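Local coordinates for protein toll (Drosophila melanogaster, PDB 4LXR) that serves as the Drosophila cell-surface receptor for the activated cytokine Spätzle, signalling in embryonic dorsal-ventral patterning and antifungal innate immunity, at residues 187-190 with 191-195; 41-44 with 45-49; 207-210 with 211-215. All blocks are in the same frame, centred on the assembly; numbering follows the deposited sequence.

Interaction 1: 187-190 with 191-195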
loop_
_atom_site.group_PDB
_atom_site.type_symbol
_atom_site.label_atom_id
_atom_site.label_comp_id
_atom_site.label_asym_id
_atom_site.label_seq_id
_atom_site.Cartn_x
_atom_site.Cartn_y
_atom_site.Cartn_z
ATOM N N ARG A 187 46.939 -10.293 17.239
ATOM C CA ARG A 187 47.443 -11.657 17.252
ATOM C C ARG A 187 47.314 -12.320 18.613
ATOM O O ARG A 187 47.398 -11.654 19.648
ATOM C CB ARG A 187 48.907 -11.692 16.812
ATOM C CG ARG A 187 49.123 -11.359 15.348
ATOM C CD ARG A 187 48.413 -12.337 14.420
ATOM N NE ARG A 187 48.986 -12.287 13.074
ATOM C CZ ARG A 187 48.484 -12.913 12.015
ATOM N NH1 ARG A 187 47.386 -13.638 12.136
ATOM N NH2 ARG A 187 49.075 -12.812 10.831
ATOM N N GLY A 188 47.133 -13.640 18.591
ATOM C CA GLY A 188 47.089 -14.465 19.788
ATOM C C GLY A 188 46.063 -14.064 20.844
ATOM O O GLY A 188 46.346 -14.139 22.038
ATOM N N ILE A 189 44.876 -13.643 20.427
ATOM C CA ILE A 189 43.879 -13.191 21.401
ATOM C C ILE A 189 42.836 -14.251 21.752
ATOM O O ILE A 189 42.316 -14.283 22.867
ATOM C CB ILE A 189 43.160 -11.899 20.942
ATOM C CG1 ILE A 189 42.299 -12.164 19.704
ATOM C CG2 ILE A 189 44.175 -10.785 20.686
ATOM C CD1 ILE A 189 41.582 -10.924 19.195
ATOM N N PHE A 190 42.547 -15.133 20.805
ATOM C CA PHE A 190 41.457 -16.089 20.974
ATOM C C PHE A 190 41.676 -17.114 22.096
ATOM O O PHE A 190 40.719 -17.578 22.730
ATOM C CB PHE A 190 41.168 -16.765 19.648
ATOM C CG PHE A 190 40.651 -15.826 18.606
ATOM C CD1 PHE A 190 39.356 -15.326 18.687
ATOM C CD2 PHE A 190 41.454 -15.434 17.550
ATOM C CE1 PHE A 190 38.880 -14.462 17.726
ATOM C CE2 PHE A 190 40.993 -14.569 16.592
ATOM C CZ PHE A 190 39.692 -14.083 16.677
ATOM N N GLY A 191 42.936 -17.439 22.362
ATOM C CA GLY A 191 43.273 -18.295 23.493
ATOM C C GLY A 191 42.896 -17.643 24.814
ATOM O O GLY A 191 42.773 -18.311 25.832
ATOM N N LYS A 192 42.706 -16.327 24.800
ATOM C CA LYS A 192 42.316 -15.601 26.011
ATOM C C LYS A 192 40.808 -15.654 26.248
ATOM O O LYS A 192 40.352 -15.443 27.366
ATOM C CB LYS A 192 42.758 -14.135 25.916
ATOM C CG LYS A 192 44.250 -13.926 26.090
ATOM C CD LYS A 192 44.686 -14.438 27.466
ATOM C CE LYS A 192 46.200 -14.372 27.677
ATOM N NZ LYS A 192 46.537 -14.646 29.102
ATOM N N MET A 193 40.045 -15.909 25.183
ATOM C CA MET A 193 38.584 -15.846 25.234
ATOM C C MET A 193 37.992 -17.150 24.702
ATOM O O MET A 193 37.443 -17.180 23.594
ATOM C CB MET A 193 38.065 -14.653 24.413
ATOM C CG MET A 193 38.670 -13.297 24.838
ATOM S SD MET A 193 38.215 -11.944 23.735
ATOM C CE MET A 193 39.168 -12.385 22.268
ATOM N N PRO A 194 38.111 -18.230 25.496
ATOM C CA PRO A 194 37.756 -19.578 25.031
ATOM C C PRO A 194 36.241 -19.775 24.884
ATOM O O PRO A 194 35.835 -20.792 24.338
ATOM C CB PRO A 194 38.343 -20.499 26.123
ATOM C CG PRO A 194 38.355 -19.653 27.378
ATOM C CD PRO A 194 38.577 -18.219 26.904
ATOM N N LYS A 195 35.433 -18.815 25.338
ATOM C CA LYS A 195 33.979 -18.875 25.142
ATOM C C LYS A 195 33.489 -17.930 24.045
ATOM O O LYS A 195 32.287 -17.823 23.832
ATOM C CB LYS A 195 33.217 -18.547 26.448
ATOM C CG LYS A 195 33.570 -19.451 27.637
ATOM C CD LYS A 195 33.126 -18.846 28.974
ATOM C CE LYS A 195 31.620 -18.698 29.031
ATOM N NZ LYS A 195 31.106 -18.443 30.408
#
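I189 and F190 are tied to K192 and M193 by two successive backbone hydrogen bonds, each spanning three residues: K192 N to I189 O at 2.8 Å and M193 N to F190 O at 3.0 Å. The two bonds close overlapping type I turns.

Hydrophobic side chains project from one side of this coil. I189 carries CG1 between its own backbone N and carbonyl carbon (chi1 67°), which lays that branch over the centre of the F190 ring, 4.0 Å above its plane. From the other end of the turn, M193 reaches back: a bend at chi3 (-70°) folds the terminal methyl toward I189, where CE lies 4.1 Å from CG1 of I189 and 3.7 Å from the carbonyl oxygen I189 O. CG1 of I189 thus touches both the F190 ring and the M193 methyl, which lie about a right angle apart as seen from it. K192 behaves differently, meeting the turn through the base of its side chain, with CB 3.1 Å from I189 O, while the bent chain carries its ammonium away on the exposed side.

I189 and M193 both rest on F166 of the preceding repeat, and M193 also touches L172, near the start of repeat 171-192. A phenylalanine followed three positions later by a large apolar residue, in the loop that leads from one short parallel strand to the next, is characteristic of a leucine-rich repeat solenoid, here in the Toll ectodomain.

Interaction 2: 41-44 with 45-49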
loop_
_atom_site.group_PDB
_atom_site.type_symbol
_atom_site.label_atom_id
_atom_site.label_comp_id
_atom_site.label_asym_id
_atom_site.label_seq_id
_atom_site.Cartn_x
_atom_site.Cartn_y
_atom_site.Cartn_z
ATOM N N THR A 41 16.680 9.848 33.354
ATOM C CA THR A 41 15.479 9.055 33.148
ATOM C C THR A 41 15.621 7.766 33.938
ATOM O O THR A 41 16.559 6.989 33.732
ATOM C CB THR A 41 15.254 8.739 31.666
ATOM O OG1 THR A 41 15.156 9.961 30.929
ATOM C CG2 THR A 41 13.978 7.926 31.476
ATOM N N ILE A 42 14.693 7.555 34.857
ATOM C CA ILE A 42 14.739 6.412 35.747
ATOM C C ILE A 42 13.553 5.493 35.500
ATOM O O ILE A 42 12.390 5.918 35.565
ATOM C CB ILE A 42 14.744 6.849 37.226
ATOM C CG1 ILE A 42 15.884 7.835 37.489
ATOM C CG2 ILE A 42 14.841 5.636 38.139
ATOM C CD1 ILE A 42 16.004 8.270 38.941
ATOM N N GLN A 43 13.863 4.241 35.192
ATOM C CA GLN A 43 12.877 3.171 35.103
ATOM C C GLN A 43 13.310 2.113 36.123
ATOM O O GLN A 43 14.175 1.282 35.837
ATOM C CB GLN A 43 12.835 2.605 33.682
ATOM C CG GLN A 43 11.893 1.439 33.469
ATOM C CD GLN A 43 10.459 1.880 33.292
ATOM O OE1 GLN A 43 10.145 2.671 32.401
ATOM N NE2 GLN A 43 9.577 1.378 34.148
ATOM N N PRO A 44 12.719 2.166 37.330
ATOM C CA PRO A 44 13.134 1.432 38.536
ATOM C C PRO A 44 13.414 -0.045 38.286
ATOM O O PRO A 44 12.576 -0.713 37.687
ATOM C CB PRO A 44 11.931 1.591 39.465
ATOM C CG PRO A 44 11.313 2.889 39.045
ATOM C CD PRO A 44 11.479 2.938 37.554
ATOM N N LYS A 45 14.580 -0.518 38.739
ATOM C CA LYS A 45 15.049 -1.899 38.547
ATOM C C LYS A 45 15.522 -2.192 37.130
ATOM O O LYS A 45 16.272 -3.145 36.913
ATOM C CB LYS A 45 14.000 -2.943 38.963
ATOM C CG LYS A 45 13.610 -2.912 40.428
ATOM C CD LYS A 45 12.612 -4.020 40.750
ATOM C CE LYS A 45 12.047 -3.876 42.163
ATOM N NZ LYS A 45 10.926 -4.824 42.443
ATOM N N ASP A 46 15.089 -1.383 36.167
ATOM C CA ASP A 46 15.408 -1.643 34.764
ATOM C C ASP A 46 16.639 -0.865 34.296
ATOM O O ASP A 46 17.687 -1.446 33.996
ATOM C CB ASP A 46 14.198 -1.343 33.870
ATOM C CG ASP A 46 14.400 -1.790 32.427
ATOM O OD1 ASP A 46 15.335 -2.573 32.159
ATOM O OD2 ASP A 46 13.608 -1.366 31.556
ATOM N N TYR A 47 16.514 0.452 34.230
ATOM C CA TYR A 47 17.628 1.257 33.765
ATOM C C TYR A 47 17.603 2.683 34.296
ATOM O O TYR A 47 16.555 3.201 34.717
ATOM C CB TYR A 47 17.682 1.255 32.241
ATOM C CG TYR A 47 16.704 2.192 31.573
ATOM C CD1 TYR A 47 15.378 1.821 31.372
ATOM C CD2 TYR A 47 17.115 3.442 31.114
ATOM C CE1 TYR A 47 14.483 2.676 30.742
ATOM C CE2 TYR A 47 16.226 4.304 30.493
ATOM C CZ TYR A 47 14.915 3.916 30.314
ATOM O OH TYR A 47 14.035 4.769 29.691
ATOM N N VAL A 48 18.772 3.308 34.286
ATOM C CA VAL A 48 18.877 4.737 34.517
ATOM C C VAL A 48 19.665 5.330 33.357
ATOM O O VAL A 48 20.732 4.829 33.013
ATOM C CB VAL A 48 19.547 5.059 35.880
ATOM C CG1 VAL A 48 20.887 4.326 36.030
ATOM C CG2 VAL A 48 19.737 6.557 36.046
ATOM N N GLN A 49 19.114 6.359 32.715
ATOM C CA GLN A 49 19.883 7.126 31.737
ATOM C C GLN A 49 20.327 8.454 32.332
ATOM O O GLN A 49 19.523 9.191 32.894
ATOM C CB GLN A 49 19.106 7.367 30.436
ATOM C CG GLN A 49 19.883 8.242 29.443
ATOM C CD GLN A 49 19.123 8.579 28.165
ATOM O OE1 GLN A 49 18.368 9.554 28.112
ATOM N NE2 GLN A 49 19.343 7.789 27.121
HETATM O O HOH W 1 17.644 11.134 30.261
#
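Q43 and Y47 form a hydrogen-bonded pair, Q43 N donating to Y47 O at 2.9 Å with a nearly straight N-H...O angle of 168°. Q43 O is gripped twice, by D46 N at 2.8 Å and Y47 N at 3.0 Å, so that two consecutive residues face one: a classic beta bulge beside the turn of this antiparallel hairpin. T41 and Q49 form the next hydrogen-bonded pair, with Q49 N to T41 O the shorter of its two bonds at 2.8 Å. A water extends this pair, accepting from T41 OG1 and donating to Q49 OE1, while Q49 NE2 bonds to Q76.

Packing surrounds this ladder. With CG of Y47 between its backbone N and carbonyl carbon (chi1 79°), the ring leans across to the other strand: CE1 lies 3.4 Å from Q43 CB, and OH reaches T41 CG2 at 3.6 Å. On the opposite face, I42 CG1 meets V48 CG2 at 4.3 Å, and both residues pack on I69. A water-bridged threonine and glutamine, with Q43 and a tyrosine, on one face, and buried I42 and V48 on the other, imply an amphipathic hairpin whose apolar side is turned toward the protein interior.

Interaction 3: 207-210 with 211-215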
loop_
_atom_site.group_PDB
_atom_site.type_symbol
_atom_site.label_atom_id
_atom_site.label_comp_id
_atom_site.label_asym_id
_atom_site.label_seq_id
_atom_site.Cartn_x
_atom_site.Cartn_y
_atom_site.Cartn_z
ATOM N N HIS A 207 41.915 -5.405 5.186
ATOM C CA HIS A 207 42.257 -5.758 3.817
ATOM C C HIS A 207 43.319 -6.852 3.719
ATOM O O HIS A 207 43.882 -7.065 2.654
ATOM C CB HIS A 207 42.795 -4.512 3.099
ATOM C CG HIS A 207 41.863 -3.346 3.148
ATOM N ND1 HIS A 207 42.271 -2.055 2.894
ATOM C CD2 HIS A 207 40.534 -3.281 3.405
ATOM C CE1 HIS A 207 41.233 -1.244 2.991
ATOM N NE2 HIS A 207 40.168 -1.961 3.307
ATOM N N ASN A 208 43.622 -7.527 4.821
ATOM C CA ASN A 208 44.707 -8.509 4.806
ATOM C C ASN A 208 44.440 -9.723 5.693
ATOM O O ASN A 208 45.347 -10.242 6.317
ATOM C CB ASN A 208 46.032 -7.849 5.207
ATOM C CG ASN A 208 46.512 -6.819 4.182
ATOM O OD1 ASN A 208 46.488 -5.610 4.440
ATOM N ND2 ASN A 208 46.953 -7.296 3.018
ATOM N N LEU A 209 43.192 -10.163 5.755
ATOM C CA LEU A 209 42.836 -11.306 6.577
ATOM C C LEU A 209 43.438 -12.570 5.978
ATOM O O LEU A 209 43.365 -12.788 4.766
ATOM C CB LEU A 209 41.310 -11.442 6.688
ATOM C CG LEU A 209 40.572 -10.377 7.484
ATOM C CD1 LEU A 209 39.071 -10.631 7.375
ATOM C CD2 LEU A 209 41.021 -10.342 8.963
ATOM N N THR A 210 44.076 -13.363 6.835
ATOM C CA THR A 210 44.615 -14.663 6.465
ATOM C C THR A 210 44.224 -15.683 7.534
ATOM O O THR A 210 43.765 -15.317 8.633
ATOM C CB THR A 210 46.172 -14.647 6.309
ATOM O OG1 THR A 210 46.772 -14.103 7.494
ATOM C CG2 THR A 210 46.593 -13.804 5.119
ATOM N N LYS A 211 44.416 -16.954 7.197
ATOM C CA LYS A 211 44.047 -18.086 8.044
ATOM C C LYS A 211 44.583 -17.959 9.470
ATOM O O LYS A 211 43.852 -18.162 10.440
ATOM C CB LYS A 211 44.528 -19.376 7.371
ATOM C CG LYS A 211 44.643 -20.593 8.249
ATOM C CD LYS A 211 45.137 -21.782 7.406
ATOM C CE LYS A 211 45.576 -22.956 8.278
ATOM N NZ LYS A 211 45.777 -24.225 7.507
ATOM N N HIS A 212 45.839 -17.565 9.597
ATOM C CA HIS A 212 46.472 -17.425 10.902
ATOM C C HIS A 212 45.773 -16.422 11.819
ATOM O O HIS A 212 45.913 -16.496 13.045
ATOM C CB HIS A 212 47.953 -17.044 10.741
ATOM C CG HIS A 212 48.724 -17.044 12.028
ATOM N ND1 HIS A 212 49.001 -18.196 12.733
ATOM C CD2 HIS A 212 49.276 -16.028 12.736
ATOM C CE1 HIS A 212 49.692 -17.890 13.817
ATOM N NE2 HIS A 212 49.873 -16.582 13.843
ATOM N N ASP A 213 45.027 -15.486 11.234
ATOM C CA ASP A 213 44.331 -14.468 12.013
ATOM C C ASP A 213 43.314 -15.098 12.975
ATOM O O ASP A 213 43.024 -14.548 14.046
ATOM C CB ASP A 213 43.644 -13.432 11.097
ATOM C CG ASP A 213 44.619 -12.405 10.510
ATOM O OD1 ASP A 213 45.722 -12.233 11.064
ATOM O OD2 ASP A 213 44.270 -11.749 9.499
ATOM N N PHE A 214 42.786 -16.261 12.609
ATOM C CA PHE A 214 41.756 -16.891 13.430
ATOM C C PHE A 214 42.251 -18.153 14.130
ATOM O O PHE A 214 41.459 -18.993 14.554
ATOM C CB PHE A 214 40.507 -17.192 12.595
ATOM C CG PHE A 214 39.964 -15.988 11.885
ATOM C CD1 PHE A 214 39.280 -15.012 12.582
ATOM C CD2 PHE A 214 40.159 -15.825 10.527
ATOM C CE1 PHE A 214 38.792 -13.896 11.929
ATOM C CE2 PHE A 214 39.660 -14.713 9.869
ATOM C CZ PHE A 214 38.990 -13.749 10.569
ATOM N N GLU A 215 43.564 -18.280 14.268
ATOM C CA GLU A 215 44.132 -19.414 15.000
ATOM C C GLU A 215 43.619 -19.477 16.444
ATOM O O GLU A 215 43.717 -18.512 17.206
ATOM C CB GLU A 215 45.657 -19.350 14.979
ATOM C CG GLU A 215 46.323 -20.241 15.976
ATOM C CD GLU A 215 47.814 -20.001 16.021
ATOM O OE1 GLU A 215 48.279 -19.338 16.975
ATOM O OE2 GLU A 215 48.515 -20.462 15.094
HETATM O O HOH W 2 46.952 -11.616 8.257
#
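D213 and T210 close a short turn in the loop of a leucine-rich repeat, where residues 211-213 form a single 3-10 turn leading away from the repeat's strand. D213 begins close to its partner: CB lies 3.1 Å from T210 O, the same oxygen that accepts from D213 N at 2.9 Å. CB also sits over one face of the F214 ring, 4.2 Å above the plane and offset toward the rim. Further out, CG stands beside its own backbone N, opposite the carbonyl carbon (chi1 -78°), and this directs the carboxylate back over the start of the turn. There the two oxygens divide their work. OD2 accepts from T210 N at 3.1 Å, the N-H arriving from above the carboxylate plane with an angle of 161°, and it also touches CD2 of L209 at 3.6 Å. OD1 is engaged by NH1 of R187, in the preceding repeat, in a salt bridge, though R187 is poorly ordered. Backbone and side chain of D213 thus bind T210 reciprocally, through its carbonyl and its N-H. An alanine here would retain the bond from the backbone N but is likely to leave T210 N without its carboxylate acceptor and to cost R187 its acidic partner.

L209 approaches D213 at about a right angle, and its CD2 is also near CZ of F214, so L209 touches both the carboxylate and the F214 ring. F214 and D213 both continue onto M185 of the preceding repeat. N208, a glycosylation site whose sugar is absent from this structure, contributes through its backbone. A single water joins three residues: it donates to N208 O at 2.9 Å and to D213 OD2 at 3.0 Å, and lies 2.6 Å from T210 OG1.

How the interactions relate
Interactions 1 and 3 lie in the inter-strand loops of successive leucine-rich repeats, with centres 14 Å apart, and they touch through the D213-R187 bridge, whose short length is doubtful. The ring of F190 packs against the next loop, its CE2 3.3 Å from D213 O. I189 and F190 stand 24 residues before D213 and F214, so the two loops present equivalent positions side by side. Interaction 2 is remote, its nearest atoms about 22 Å from interaction 1 and about 33 Å from interaction 3; its hairpin joins the parallel strands near the solenoid's N-terminal end. None of the three touches another protein chain, so each makes no direct contact with Spätzle.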